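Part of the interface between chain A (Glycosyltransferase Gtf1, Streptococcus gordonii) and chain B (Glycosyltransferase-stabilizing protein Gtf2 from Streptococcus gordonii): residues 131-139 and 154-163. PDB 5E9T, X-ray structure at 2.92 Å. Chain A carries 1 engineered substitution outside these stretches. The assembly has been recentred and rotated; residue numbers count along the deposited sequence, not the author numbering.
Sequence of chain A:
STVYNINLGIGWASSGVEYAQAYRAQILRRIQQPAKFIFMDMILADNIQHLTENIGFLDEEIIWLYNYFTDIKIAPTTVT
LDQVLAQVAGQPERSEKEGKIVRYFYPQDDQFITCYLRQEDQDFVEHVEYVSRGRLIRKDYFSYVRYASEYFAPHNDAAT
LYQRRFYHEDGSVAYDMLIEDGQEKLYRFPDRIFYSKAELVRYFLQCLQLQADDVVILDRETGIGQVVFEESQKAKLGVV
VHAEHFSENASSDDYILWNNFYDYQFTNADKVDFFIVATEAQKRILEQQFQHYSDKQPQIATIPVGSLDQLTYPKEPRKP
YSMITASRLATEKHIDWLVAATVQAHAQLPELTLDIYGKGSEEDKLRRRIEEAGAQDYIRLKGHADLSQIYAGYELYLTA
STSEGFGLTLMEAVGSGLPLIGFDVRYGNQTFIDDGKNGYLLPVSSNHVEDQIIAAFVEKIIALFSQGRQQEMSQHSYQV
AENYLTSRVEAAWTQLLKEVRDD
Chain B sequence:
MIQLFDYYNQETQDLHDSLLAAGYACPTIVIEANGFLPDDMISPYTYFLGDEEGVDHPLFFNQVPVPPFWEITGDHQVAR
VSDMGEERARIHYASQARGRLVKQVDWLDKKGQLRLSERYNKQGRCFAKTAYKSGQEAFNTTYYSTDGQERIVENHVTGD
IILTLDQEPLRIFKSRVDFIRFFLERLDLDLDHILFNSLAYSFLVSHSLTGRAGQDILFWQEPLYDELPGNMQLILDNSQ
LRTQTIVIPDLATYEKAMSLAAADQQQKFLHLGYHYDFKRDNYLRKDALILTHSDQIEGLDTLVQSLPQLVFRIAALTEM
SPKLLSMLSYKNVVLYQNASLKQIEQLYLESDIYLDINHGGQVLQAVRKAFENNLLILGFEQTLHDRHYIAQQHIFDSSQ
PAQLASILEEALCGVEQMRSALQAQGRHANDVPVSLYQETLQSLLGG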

# COMPACT_ATOMS: atom_id res chain seq x y z
N VAL A 131 -15.99 -32.40 12.16
CA VAL A 131 -17.12 -32.24 11.25
C VAL A 131 -18.39 -32.18 12.09
O VAL A 131 -18.66 -33.08 12.89
CB VAL A 131 -17.19 -33.37 10.22
CG1 VAL A 131 -18.14 -33.00 9.08
CG2 VAL A 131 -15.79 -33.69 9.69
N SER A 132 -19.16 -31.10 11.92
CA SER A 132 -20.42 -30.91 12.62
C SER A 132 -21.54 -30.83 11.59
O SER A 132 -21.57 -29.90 10.78
CB SER A 132 -20.40 -29.65 13.48
OG SER A 132 -21.72 -29.21 13.78
N ARG A 133 -22.45 -31.80 11.63
CA ARG A 133 -23.58 -31.87 10.70
C ARG A 133 -23.09 -31.88 9.25
O ARG A 133 -23.61 -31.17 8.39
CB ARG A 133 -24.57 -30.72 10.95
CG ARG A 133 -25.03 -30.62 12.40
CD ARG A 133 -25.99 -29.46 12.63
NE ARG A 133 -25.33 -28.17 12.52
CZ ARG A 133 -25.81 -27.04 13.04
NH1 ARG A 133 -26.95 -27.05 13.71
NH2 ARG A 133 -25.14 -25.90 12.89
N GLY A 134 -22.07 -32.69 9.00
CA GLY A 134 -21.51 -32.82 7.67
C GLY A 134 -20.71 -31.63 7.20
O GLY A 134 -20.43 -31.52 6.00
N ARG A 135 -20.34 -30.72 8.10
CA ARG A 135 -19.60 -29.51 7.76
C ARG A 135 -18.26 -29.51 8.48
O ARG A 135 -18.21 -29.74 9.69
CB ARG A 135 -20.40 -28.26 8.15
CG ARG A 135 -21.06 -27.54 6.99
CD ARG A 135 -22.32 -28.24 6.53
NE ARG A 135 -23.13 -27.37 5.69
CZ ARG A 135 -23.24 -27.50 4.37
NH1 ARG A 135 -22.60 -28.47 3.73
NH2 ARG A 135 -24.00 -26.65 3.68
N LEU A 136 -17.19 -29.23 7.74
CA LEU A 136 -15.87 -29.12 8.37
C LEU A 136 -15.78 -27.75 9.02
O LEU A 136 -15.77 -26.73 8.32
CB LEU A 136 -14.78 -29.32 7.32
CG LEU A 136 -13.34 -29.11 7.78
CD1 LEU A 136 -13.03 -30.06 8.92
CD2 LEU A 136 -12.37 -29.31 6.62
N ILE A 137 -15.74 -27.71 10.35
CA ILE A 137 -15.63 -26.44 11.06
C ILE A 137 -14.25 -26.17 11.66
O ILE A 137 -13.95 -25.00 11.96
CB ILE A 137 -16.71 -26.35 12.16
CG1 ILE A 137 -16.44 -27.39 13.25
CG2 ILE A 137 -18.09 -26.56 11.56
CD1 ILE A 137 -17.49 -27.42 14.32
N ARG A 138 -13.41 -27.18 11.85
CA ARG A 138 -12.11 -26.95 12.47
C ARG A 138 -11.17 -28.10 12.13
O ARG A 138 -11.61 -29.23 11.93
CB ARG A 138 -12.26 -26.79 13.99
CG ARG A 138 -10.95 -26.79 14.76
CD ARG A 138 -11.15 -26.64 16.26
NE ARG A 138 -10.11 -27.34 16.99
CZ ARG A 138 -9.75 -27.05 18.24
NH1 ARG A 138 -10.34 -26.06 18.89
NH2 ARG A 138 -8.79 -27.74 18.83
N LYS A 139 -9.87 -27.80 12.10
CA LYS A 139 -8.86 -28.82 11.85
C LYS A 139 -7.60 -28.47 12.65
O LYS A 139 -7.18 -27.32 12.66
CB LYS A 139 -8.54 -28.92 10.36
CG LYS A 139 -7.51 -29.97 10.00
CD LYS A 139 -7.40 -30.07 8.49
CE LYS A 139 -6.46 -31.18 8.06
NZ LYS A 139 -6.54 -31.38 6.59
N GLU B 154 -16.94 -19.32 17.78
CA GLU B 154 -18.29 -19.38 17.24
C GLU B 154 -18.24 -19.13 15.74
O GLU B 154 -17.94 -18.02 15.30
CB GLU B 154 -19.23 -18.39 17.92
CG GLU B 154 -20.61 -18.36 17.27
CD GLU B 154 -21.71 -17.85 18.19
OE1 GLU B 154 -21.40 -17.47 19.34
OE2 GLU B 154 -22.88 -17.85 17.77
N ASN B 155 -18.57 -20.17 14.97
CA ASN B 155 -18.61 -20.06 13.52
C ASN B 155 -19.90 -19.36 13.12
O ASN B 155 -21.00 -19.84 13.42
CB ASN B 155 -18.53 -21.46 12.91
CG ASN B 155 -18.39 -21.44 11.40
OD1 ASN B 155 -19.09 -20.71 10.70
ND2 ASN B 155 -17.47 -22.26 10.89
N HIS B 156 -19.78 -18.22 12.44
CA HIS B 156 -20.95 -17.42 12.12
C HIS B 156 -21.67 -17.91 10.86
O HIS B 156 -22.83 -17.54 10.65
CB HIS B 156 -20.57 -15.95 11.96
CG HIS B 156 -20.12 -15.30 13.23
ND1 HIS B 156 -20.73 -15.55 14.44
CD2 HIS B 156 -19.12 -14.44 13.49
CE1 HIS B 156 -20.13 -14.85 15.39
NE2 HIS B 156 -19.14 -14.17 14.84
N VAL B 157 -21.01 -18.69 10.01
CA VAL B 157 -21.68 -19.20 8.82
C VAL B 157 -22.54 -20.42 9.16
O VAL B 157 -23.70 -20.51 8.75
CB VAL B 157 -20.66 -19.52 7.72
CG1 VAL B 157 -21.38 -19.96 6.45
CG2 VAL B 157 -19.78 -18.31 7.44
N THR B 158 -21.98 -21.38 9.90
CA THR B 158 -22.72 -22.58 10.26
C THR B 158 -23.48 -22.47 11.57
O THR B 158 -24.37 -23.28 11.82
CB THR B 158 -21.77 -23.78 10.37
OG1 THR B 158 -20.97 -23.66 11.56
CG2 THR B 158 -20.86 -23.86 9.16
N GLY B 159 -23.16 -21.48 12.41
CA GLY B 159 -23.71 -21.41 13.75
C GLY B 159 -23.00 -22.26 14.78
O GLY B 159 -23.20 -22.05 15.99
N ASP B 160 -22.16 -23.21 14.36
CA ASP B 160 -21.50 -24.11 15.30
C ASP B 160 -20.65 -23.34 16.29
O ASP B 160 -19.88 -22.46 15.92
CB ASP B 160 -20.63 -25.12 14.54
CG ASP B 160 -21.43 -26.02 13.62
OD1 ASP B 160 -22.43 -26.62 14.09
OD2 ASP B 160 -21.07 -26.13 12.43
N ILE B 161 -20.81 -23.66 17.57
CA ILE B 161 -20.03 -23.05 18.65
C ILE B 161 -19.12 -24.12 19.22
O ILE B 161 -19.59 -25.13 19.76
CB ILE B 161 -20.93 -22.45 19.73
CG1 ILE B 161 -21.75 -21.28 19.17
CG2 ILE B 161 -20.10 -22.01 20.93
CD1 ILE B 161 -22.60 -20.58 20.21
N ILE B 162 -17.81 -23.90 19.11
CA ILE B 162 -16.81 -24.82 19.65
C ILE B 162 -16.40 -24.28 21.01
O ILE B 162 -15.78 -23.21 21.10
CB ILE B 162 -15.61 -24.97 18.72
CG1 ILE B 162 -16.06 -25.39 17.32
CG2 ILE B 162 -14.64 -26.01 19.27
CD1 ILE B 162 -14.92 -25.53 16.34
N LEU B 163 -16.75 -25.01 22.06
CA LEU B 163 -16.47 -24.63 23.43
C LEU B 163 -15.35 -25.52 23.96
O LEU B 163 -15.53 -26.73 24.08
CB LEU B 163 -17.72 -24.76 24.30
CG LEU B 163 -17.53 -24.49 25.80
CD1 LEU B 163 -16.97 -23.10 26.01
CD2 LEU B 163 -18.85 -24.65 26.54

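How does chain A first engage its partner? Val A131 turns its CA-to-CB bond away, and the next residue, Ser A132, points toward chain B. Its hydroxyl OG donates a hydrogen bond to Asp B160 OD1 at 2.7 Å. A serine suits this buried spot because it is short yet polar, giving the carboxylate a hydrogen-bond donor. The aspartate is held in place: Thr B158 OG1 donates to Asp B160 OD2 at 2.6 Å, and Asp B160 N donates to Thr B158 OG1 at 3.1 Å.

What does the turn contribute? Ser A132 to Arg A135 form a type I' turn, closed by paired backbone hydrogen bonds between the two end residues. From it Arg A133 extends to place NH2 3.1 Å from Asp B160 OD1, a salt bridge, so one carboxylate oxygen serves both serine and arginine. Gly A134, at positive phi, makes no contact. Arg A135 adds a looser touch, its CG 4.3 Å from Thr B158 CG2.

Where is the greasy part of the contact? Ile A137, buried and with the largest covered area of either stretch, supplies it. Its CD1 lies 3.8 Å from Ile B162 CD1 and 3.9 Å from Asp B160 CB, and its CG2 comes within 3.1 Å of Asp B160 OD2, bordering the polar cluster. On chain B, Asn B155 helps shape the loop: its OD1 accepts from Val B157 N at 2.9 Å and from Thr B158 N at 3.1 Å.

How does the contact end? Arg A138 comes closest to Ile B162 through CB, 3.8 Å from Ile B162 CD1, with NH1 4.3 Å from Ile B162 CG2; a long charged residue can still offer carbon to an isoleucine. Together the two stretches bury 411 Å², combining a polar cluster around Asp B160 with an apolar patch at Ile B162.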